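Local coordinates for protein (merozoite surface protein 1) (Plasmodium cynomolgi, PDB 1B9W) that probably takes part in merozoite egress from red blood cells and in binding and invading new host erythrocytes, the piece here being its two C-terminal EGF-like domains, at residues C56-E61 against I70-T75. Residues are numbered along the deposited sequence; the frame is centred on the assembly and turned at random.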
# COMPACT_ATOMS: atom_id res chain seq x y z
N CYS A 56 2.64 -3.35 4.32
CA CYS A 56 3.54 -3.22 3.19
C CYS A 56 2.99 -4.05 2.04
O CYS A 56 2.27 -5.02 2.23
CB CYS A 56 4.94 -3.77 3.50
SG CYS A 56 5.78 -2.90 4.84
N ALA A 57 3.36 -3.67 0.79
CA ALA A 57 2.91 -4.53 -0.32
C ALA A 57 3.26 -5.99 -0.02
O ALA A 57 4.34 -6.31 0.50
CB ALA A 57 3.69 -4.09 -1.57
N PRO A 58 2.46 -6.93 -0.47
CA PRO A 58 2.69 -8.34 -0.25
C PRO A 58 4.07 -8.79 -0.67
O PRO A 58 4.64 -9.64 0.05
CB PRO A 58 1.62 -9.08 -1.01
CG PRO A 58 0.61 -8.06 -1.38
CD PRO A 58 1.15 -6.69 -1.15
N GLU A 59 4.62 -8.25 -1.76
CA GLU A 59 5.90 -8.75 -2.26
C GLU A 59 7.06 -8.00 -1.64
O GLU A 59 8.22 -8.20 -1.98
CB GLU A 59 5.94 -8.67 -3.80
CG GLU A 59 6.00 -7.24 -4.32
CD GLU A 59 4.71 -6.46 -4.41
OE1 GLU A 59 3.65 -6.84 -3.89
OE2 GLU A 59 4.77 -5.37 -5.03
N ALA A 60 6.76 -7.05 -0.76
CA ALA A 60 7.77 -6.27 -0.08
C ALA A 60 8.20 -6.99 1.24
O ALA A 60 7.41 -7.70 1.85
CB ALA A 60 7.28 -4.91 0.34
N GLU A 61 9.35 -6.53 1.70
CA GLU A 61 9.84 -7.01 3.00
C GLU A 61 9.45 -5.99 4.07
O GLU A 61 9.67 -4.79 3.89
CB GLU A 61 11.37 -7.13 2.91
CG GLU A 61 12.04 -7.06 4.27
CD GLU A 61 13.56 -7.18 4.17
OE1 GLU A 61 14.03 -8.28 3.82
OE2 GLU A 61 14.25 -6.17 4.43
N ILE A 70 7.39 1.11 11.00
CA ILE A 70 7.31 0.07 9.97
C ILE A 70 8.17 0.53 8.80
O ILE A 70 8.17 1.73 8.51
CB ILE A 70 5.87 -0.17 9.51
CG1 ILE A 70 5.05 -0.83 10.62
CG2 ILE A 70 5.83 -1.05 8.26
CD1 ILE A 70 3.56 -0.56 10.53
N VAL A 71 9.02 -0.35 8.31
CA VAL A 71 9.90 -0.00 7.19
C VAL A 71 9.61 -1.01 6.07
O VAL A 71 9.84 -2.20 6.31
CB VAL A 71 11.38 -0.12 7.59
CG1 VAL A 71 12.27 -0.20 6.35
CG2 VAL A 71 11.80 1.06 8.46
N CYS A 72 9.04 -0.57 4.95
CA CYS A 72 8.77 -1.52 3.87
C CYS A 72 9.91 -1.50 2.87
O CYS A 72 10.29 -0.40 2.46
CB CYS A 72 7.49 -1.14 3.11
SG CYS A 72 6.04 -1.02 4.17
N LYS A 73 10.35 -2.66 2.37
CA LYS A 73 11.39 -2.56 1.35
C LYS A 73 10.98 -3.27 0.07
O LYS A 73 10.64 -4.45 0.08
CB LYS A 73 12.71 -3.10 1.92
CG LYS A 73 13.81 -3.07 0.88
CD LYS A 73 15.16 -2.61 1.42
CE LYS A 73 16.12 -2.39 0.26
NZ LYS A 73 16.55 -0.96 0.16
N CYS A 74 11.01 -2.54 -1.05
CA CYS A 74 10.71 -3.20 -2.33
C CYS A 74 12.01 -3.83 -2.84
O CYS A 74 12.94 -3.09 -3.18
CB CYS A 74 10.19 -2.20 -3.35
SG CYS A 74 8.70 -1.35 -2.79
N THR A 75 12.11 -5.15 -2.73
CA THR A 75 13.35 -5.83 -3.06
C THR A 75 13.67 -6.01 -4.53
O THR A 75 14.85 -6.24 -4.81
CB THR A 75 13.40 -7.21 -2.36
OG1 THR A 75 12.21 -7.93 -2.67
CG2 THR A 75 13.50 -7.00 -0.86
O HOH W 1 9.58 -8.10 -4.23
O HOH W 2 10.13 -9.44 -0.36
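The peptide carbonyls of Glu61 and Lys73 run side by side in opposite directions, each oxygen pointing at the other residue's N-H, at the start of the main beta hairpin of the second EGF-like domain, where strand 61-64 pairs with strand 70-73. In the plane of the Glu61 carbonyl, Lys73 N binds Glu61 O at 2.7 Å, while Cys72 CA approaches the same oxygen from somewhat above that plane in a CH...O contact. The Lys73 carbonyl is used differently: its oxygen accepts a nearly straight bond from Glu61 N at 2.9 Å, tilted slightly toward one face, and over that same face lies the methyl of Ala60, with CB 3.4 Å from Lys73 O. Two bonds close the antiparallel hydrogen-bonded pair Glu61-Lys73, whose side chains project together on one face of the hairpin.

On the opposite face of the strand from the Lys73 side chain, the disulfide Cys56-Cys72 ties the preceding loop to the second strand. It is the link between the second and fourth cysteines of the domain, in the usual EGF pairing. Both sulfurs stand anti to their carbonyl carbons (chi1 -62° and -57°), which turns them toward each other into a left-handed bridge, chi3 -80°. The buried Ile70 lays its CG2 branch against this bridge, 3.9 Å from Cys56 SG. Two residues beyond Cys72, Cys74 forms the next disulfide, with Cys88.

Between Cys56 and the hairpin the chain reverses through a type I turn, closed by Ala60 N on Ala57 O at 2.8 Å; Asn53 ND2 binds Ala60 O. Two waters join the turn to Thr75: one donates to Glu59 O at 2.6 Å and is hydrogen-bonded to Thr75 OG1 at 3.1 Å, while the other donates to the same carbonyl oxygen and reaches the Thr75 hydroxyl only weakly.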